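Side-chain contacts in dipeptide Epimerase (Enterococcus faecalis V583, PDB 3JVA), which belongs to the mandelate racemase/muconate lactonizing enzyme family of the enolase superfamily and binds a magnesium ion at the mouth of its barrel: residues 52-57 and 239-244; 261-266 and 272-277. All blocks are in the same frame, centred on the assembly; numbering follows the deposited sequence.

The enolase-type architecture sets an N-terminal capping domain over the ends of barrel strands, and the two contacts sample its two levels. Contact 1 comes first along the chain and bridges the domains: the loop 52-57, after strand 43-48, meets the loop 239-244, after barrel strand 236-239. Contact 2 follows it, wholly within the barrel, where strand 260-263 packs on helix 271-284. Their centres lie about 12 Å apart. Strands 236-239 and 260-263 are parallel neighbours in the barrel sheet, and a salt bridge from Lys264 to the magnesium ligand Asp240 ties the segments together. The contacts thus mark successive regions of one barrel: metal-bearing strand ends and the apolar layer between sheet and outer helix.

Contact 1. Residues 52-57 and 239-244; sequences IFITGE and ADESCF. With MG (magnesium ion), chain O.
Phe244 meets the capping loop with the outer rim of its ring. The carbonyl O of Ile54 lies 3.4 Å from Phe244 CZ, at the ring edge and close to its plane, where the positively polarised ring hydrogens face an oxygen favourably. The methyl CG2 of Thr55 comes in obliquely, 3.6 Å from Phe244 CE2.

A looser van der Waals contact sets a methyl beside a carboxylate: Ile54 CD1 lies 4.2 Å from Glu241 OE2, the side chains at about a right angle.

No hydrogen bond crosses between the loops; each is held by its own bonds and by neighbours. Thr55 OG1, placed between its own backbone N and carbonyl carbon (chi1 61°), accepts from Glu57 N at 3.2 Å, an ST turn, and also bonds to the carbonyl O of Gly51. On the other side, a type I turn from Asp240 to Cys243 shapes the barrel loop.

Metal binding completes the account. Asp240 OD2 binds magnesium at 2.0 Å, alongside Asp189 and Glu215, while three waters also bind the ion. Glu241 belongs to the second shell: a bend at chi2 (71°) lifts its carboxylate so that each oxygen receives a hydrogen bond from a different one of these waters.

As in enolase-superfamily folds, a capping-domain loop between strand 43-48 and helix 59-73 meets, beside the metal site, the barrel loop joining strand 236-239 to helix 246-255.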
loop_
_atom_site.group_PDB
_atom_site.type_symbol
_atom_site.label_atom_id
_atom_site.label_comp_id
_atom_site.label_asym_id
_atom_site.label_seq_id
_atom_site.Cartn_x
_atom_site.Cartn_y
_atom_site.Cartn_z
ATOM N N ILE B 52 25.698 29.450 2.674
ATOM C CA ILE B 52 25.695 28.992 1.291
ATOM C C ILE B 52 25.802 27.475 1.131
ATOM O O ILE B 52 25.103 26.882 0.308
ATOM C CB ILE B 52 26.809 29.704 0.481
ATOM C CG1 ILE B 52 26.624 29.429 -1.014
ATOM C CG2 ILE B 52 28.181 29.246 0.951
ATOM C CD1 ILE B 52 27.509 30.284 -1.905
ATOM N N PHE B 53 26.650 26.847 1.933
ATOM C CA PHE B 53 26.841 25.402 1.862
ATOM C C PHE B 53 25.686 24.577 2.436
ATOM O O PHE B 53 25.635 23.366 2.231
ATOM C CB PHE B 53 28.150 25.026 2.561
ATOM C CG PHE B 53 28.270 25.572 3.951
ATOM C CD1 PHE B 53 27.719 24.892 5.030
ATOM C CD2 PHE B 53 28.900 26.791 4.179
ATOM C CE1 PHE B 53 27.788 25.423 6.321
ATOM C CE2 PHE B 53 28.974 27.330 5.464
ATOM C CZ PHE B 53 28.417 26.645 6.535
ATOM N N ILE B 54 24.764 25.226 3.145
ATOM C CA ILE B 54 23.618 24.533 3.733
ATOM C C ILE B 54 22.292 24.919 3.093
ATOM O O ILE B 54 21.515 24.053 2.682
ATOM C CB ILE B 54 23.491 24.807 5.252
ATOM C CG1 ILE B 54 24.666 24.175 6.001
ATOM C CG2 ILE B 54 22.178 24.223 5.779
ATOM C CD1 ILE B 54 24.643 24.423 7.495
ATOM N N THR B 55 22.034 26.220 3.003
ATOM C CA THR B 55 20.783 26.707 2.432
ATOM C C THR B 55 20.959 27.406 1.093
ATOM O O THR B 55 19.979 27.684 0.408
ATOM C CB THR B 55 20.104 27.710 3.379
ATOM O OG1 THR B 55 20.977 28.829 3.578
ATOM C CG2 THR B 55 19.803 27.067 4.718
ATOM N N GLY B 56 22.203 27.700 0.731
ATOM C CA GLY B 56 22.468 28.409 -0.509
ATOM C C GLY B 56 22.350 29.914 -0.296
ATOM O O GLY B 56 22.677 30.706 -1.176
ATOM N N GLU B 57 21.890 30.309 0.889
ATOM C CA GLU B 57 21.720 31.726 1.216
ATOM C C GLU B 57 23.063 32.455 1.320
ATOM O O GLU B 57 23.980 31.994 1.999
ATOM C CB GLU B 57 20.960 31.875 2.542
ATOM C CG GLU B 57 19.543 31.305 2.526
ATOM C CD GLU B 57 18.561 32.196 1.789
ATOM O OE1 GLU B 57 17.777 32.901 2.461
ATOM O OE2 GLU B 57 18.575 32.203 0.538
ATOM N N ALA B 239 17.003 14.468 12.028
ATOM C CA ALA B 239 17.065 15.085 10.713
ATOM C C ALA B 239 17.437 16.555 10.893
ATOM O O ALA B 239 16.940 17.218 11.796
ATOM C CB ALA B 239 15.708 14.979 10.009
ATOM N N ASP B 240 18.335 17.049 10.051
ATOM C CA ASP B 240 18.721 18.454 10.088
ATOM C C ASP B 240 18.435 19.007 8.692
ATOM O O ASP B 240 17.355 19.542 8.447
ATOM C CB ASP B 240 20.205 18.632 10.430
ATOM C CG ASP B 240 20.615 20.107 10.533
ATOM O OD1 ASP B 240 19.831 20.985 10.119
ATOM O OD2 ASP B 240 21.725 20.396 11.022
ATOM N N GLU B 241 19.389 18.850 7.777
ATOM C CA GLU B 241 19.231 19.348 6.416
ATOM C C GLU B 241 17.986 18.806 5.699
ATOM O O GLU B 241 17.478 19.451 4.781
ATOM C CB GLU B 241 20.490 19.048 5.581
ATOM C CG GLU B 241 21.720 19.928 5.886
ATOM C CD GLU B 241 22.380 19.640 7.234
ATOM O OE1 GLU B 241 22.152 18.553 7.809
ATOM O OE2 GLU B 241 23.153 20.503 7.711
ATOM N N SER B 242 17.492 17.636 6.110
ATOM C CA SER B 242 16.295 17.067 5.485
ATOM C C SER B 242 15.050 17.857 5.880
ATOM O O SER B 242 13.983 17.675 5.293
ATOM C CB SER B 242 16.099 15.594 5.879
ATOM O OG SER B 242 17.002 14.747 5.183
ATOM N N CYS B 243 15.183 18.726 6.880
ATOM C CA CYS B 243 14.050 19.542 7.312
ATOM C C CYS B 243 14.360 21.030 7.319
ATOM O O CYS B 243 15.088 21.517 8.188
ATOM C CB CYS B 243 13.569 19.137 8.707
ATOM S SG CYS B 243 12.170 20.161 9.290
ATOM N N PHE B 244 13.806 21.744 6.342
ATOM C CA PHE B 244 13.973 23.187 6.238
ATOM C C PHE B 244 12.706 23.850 6.769
ATOM O O PHE B 244 12.770 24.673 7.680
ATOM C CB PHE B 244 14.189 23.615 4.782
ATOM C CG PHE B 244 15.630 23.617 4.350
ATOM C CD1 PHE B 244 16.449 22.527 4.604
ATOM C CD2 PHE B 244 16.162 24.709 3.677
ATOM C CE1 PHE B 244 17.777 22.521 4.193
ATOM C CE2 PHE B 244 17.494 24.712 3.262
ATOM C CZ PHE B 244 18.301 23.610 3.524
HETATM MG MG MG O . 23.442 19.499 11.659
HETATM O O HOH W 1 24.480 20.559 10.239
HETATM O O HOH W 2 23.305 17.965 10.272
HETATM O O HOH W 3 23.870 21.243 12.838
#

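Contact 2. Residues 261-266 and 272-277; sequences INIKLM and HEALKI
Ile263, Ile277 and Ala274 carry most of this buried contact, a strand-to-helix packing of the kind that builds a beta/alpha barrel. Strand 261-263 and helix 272-277 run almost antiparallel, at 168°, with their axes 9.8 Å apart, because the chain reverses through the short helix 265-268 to return along the outside of the sheet.

Ile263 has the largest share of the interface and divides it between two partners. Its CG2 branch reaches Ala274 CB at 3.8 Å, whereas its CG1 branch serves Ile277, whose CG2 lies 3.7 Å from Ile263 CG1. With CG1 anti to the carbonyl carbon (chi1 -61°) and the chain extended beyond it, the CD1 methyl of Ile263 is carried onward to the helix backbone beside Ala274 O. The two isoleucines lie antiparallel, flank against flank.

Ile277 also turns its CG2 methyl to the earlier strand residue Ile261, at a looser 4.3 Å between the two CG2 atoms. Ala274, with a single methyl to offer, allows the helix to come close; Leu307 of helix 298-310 and Cys268 of helix 265-268 pack against it too. In the alternating pattern of the strand, Ile261 and Ile263 face the helix while Asn262 points away, toward the metal-site side; Lys264, at the N-cap of the short helix, also points away from helix 272-277. The methyl of Ala274 meets two branches at once: besides Ile263 CG2 it touches Leu265 CD2, 3.7 Å from Ala274 CB.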
loop_
_atom_site.group_PDB
_atom_site.type_symbol
_atom_site.label_atom_id
_atom_site.label_comp_id
_atom_site.label_asym_id
_atom_site.label_seq_id
_atom_site.Cartn_x
_atom_site.Cartn_y
_atom_site.Cartn_z
ATOM N N ILE B 261 13.793 15.959 15.100
ATOM C CA ILE B 261 13.982 16.924 14.023
ATOM C C ILE B 261 14.637 18.194 14.546
ATOM O O ILE B 261 14.209 18.755 15.553
ATOM C CB ILE B 261 12.633 17.253 13.334
ATOM C CG1 ILE B 261 12.178 16.034 12.523
ATOM C CG2 ILE B 261 12.773 18.488 12.443
ATOM C CD1 ILE B 261 10.799 16.176 11.887
ATOM N N ASN B 262 15.685 18.632 13.853
ATOM C CA ASN B 262 16.427 19.825 14.245
ATOM C C ASN B 262 15.952 21.045 13.473
ATOM O O ASN B 262 16.030 21.099 12.244
ATOM C CB ASN B 262 17.927 19.598 14.011
ATOM C CG ASN B 262 18.803 20.645 14.688
ATOM O OD1 ASN B 262 18.398 21.285 15.663
ATOM N ND2 ASN B 262 20.024 20.803 14.186
ATOM N N ILE B 263 15.444 22.020 14.215
ATOM C CA ILE B 263 14.959 23.270 13.646
ATOM C C ILE B 263 16.065 24.315 13.664
ATOM O O ILE B 263 16.856 24.362 14.605
ATOM C CB ILE B 263 13.809 23.865 14.503
ATOM C CG1 ILE B 263 12.623 22.906 14.558
ATOM C CG2 ILE B 263 13.402 25.236 13.958
ATOM C CD1 ILE B 263 11.564 23.324 15.582
ATOM N N LYS B 264 16.135 25.137 12.620
ATOM C CA LYS B 264 17.072 26.261 12.590
ATOM C C LYS B 264 16.272 27.415 11.997
ATOM O O LYS B 264 15.694 27.283 10.920
ATOM C CB LYS B 264 18.304 25.979 11.736
ATOM C CG LYS B 264 19.264 24.995 12.385
ATOM C CD LYS B 264 20.524 24.805 11.555
ATOM C CE LYS B 264 21.403 23.712 12.165
ATOM N NZ LYS B 264 22.634 23.476 11.355
ATOM N N LEU B 265 16.220 28.538 12.701
ATOM C CA LEU B 265 15.456 29.679 12.201
ATOM C C LEU B 265 15.910 30.126 10.814
ATOM O O LEU B 265 15.092 30.576 10.005
ATOM C CB LEU B 265 15.538 30.858 13.183
ATOM C CG LEU B 265 14.979 30.615 14.588
ATOM C CD1 LEU B 265 15.012 31.914 15.374
ATOM C CD2 LEU B 265 13.547 30.077 14.507
ATOM N N MET B 266 17.206 29.988 10.529
ATOM C CA MET B 266 17.745 30.400 9.236
ATOM C C MET B 266 17.482 29.392 8.112
ATOM O O MET B 266 17.867 29.625 6.967
ATOM C CB MET B 266 19.243 30.682 9.349
ATOM C CG MET B 266 19.602 31.737 10.402
ATOM S SD MET B 266 18.615 33.279 10.322
ATOM C CE MET B 266 18.786 33.851 12.043
ATOM N N HIS B 272 7.822 32.098 13.196
ATOM C CA HIS B 272 6.489 31.726 12.720
ATOM C C HIS B 272 6.455 30.314 12.120
ATOM O O HIS B 272 5.543 29.525 12.409
ATOM C CB HIS B 272 6.020 32.749 11.679
ATOM C CG HIS B 272 4.605 32.555 11.226
ATOM N ND1 HIS B 272 3.519 32.980 11.962
ATOM C CD2 HIS B 272 4.102 32.004 10.096
ATOM C CE1 HIS B 272 2.407 32.704 11.303
ATOM N NE2 HIS B 272 2.733 32.113 10.168
ATOM N N GLU B 273 7.445 29.998 11.292
ATOM C CA GLU B 273 7.523 28.690 10.653
ATOM C C GLU B 273 8.058 27.640 11.631
ATOM O O GLU B 273 7.622 26.489 11.616
ATOM C CB GLU B 273 8.428 28.763 9.416
ATOM C CG GLU B 273 8.437 27.497 8.559
ATOM C CD GLU B 273 7.179 27.331 7.716
ATOM O OE1 GLU B 273 6.331 28.255 7.690
ATOM O OE2 GLU B 273 7.044 26.274 7.068
ATOM N N ALA B 274 8.992 28.044 12.486
ATOM C CA ALA B 274 9.556 27.123 13.473
ATOM C C ALA B 274 8.445 26.585 14.383
ATOM O O ALA B 274 8.454 25.419 14.778
ATOM C CB ALA B 274 10.620 27.835 14.303
ATOM N N LEU B 275 7.488 27.437 14.725
ATOM C CA LEU B 275 6.386 27.000 15.570
ATOM C C LEU B 275 5.583 25.899 14.881
ATOM O O LEU B 275 5.172 24.932 15.524
ATOM C CB LEU B 275 5.478 28.183 15.914
ATOM C CG LEU B 275 6.039 29.117 16.989
ATOM C CD1 LEU B 275 5.219 30.408 17.017
ATOM C CD2 LEU B 275 6.021 28.418 18.342
ATOM N N LYS B 276 5.372 26.039 13.575
ATOM C CA LYS B 276 4.624 25.037 12.816
ATOM C C LYS B 276 5.366 23.711 12.842
ATOM O O LYS B 276 4.771 22.653 13.051
ATOM C CB LYS B 276 4.458 25.472 11.360
ATOM C CG LYS B 276 3.613 26.719 11.154
ATOM C CD LYS B 276 3.522 27.024 9.673
ATOM C CE LYS B 276 2.765 28.305 9.393
ATOM N NZ LYS B 276 2.845 28.629 7.939
ATOM N N ILE B 277 6.672 23.772 12.604
ATOM C CA ILE B 277 7.480 22.560 12.613
ATOM C C ILE B 277 7.357 21.846 13.955
ATOM O O ILE B 277 7.100 20.645 14.009
ATOM C CB ILE B 277 8.974 22.872 12.344
ATOM C CG1 ILE B 277 9.146 23.379 10.906
ATOM C CG2 ILE B 277 9.815 21.609 12.569
ATOM C CD1 ILE B 277 10.522 23.964 10.602
#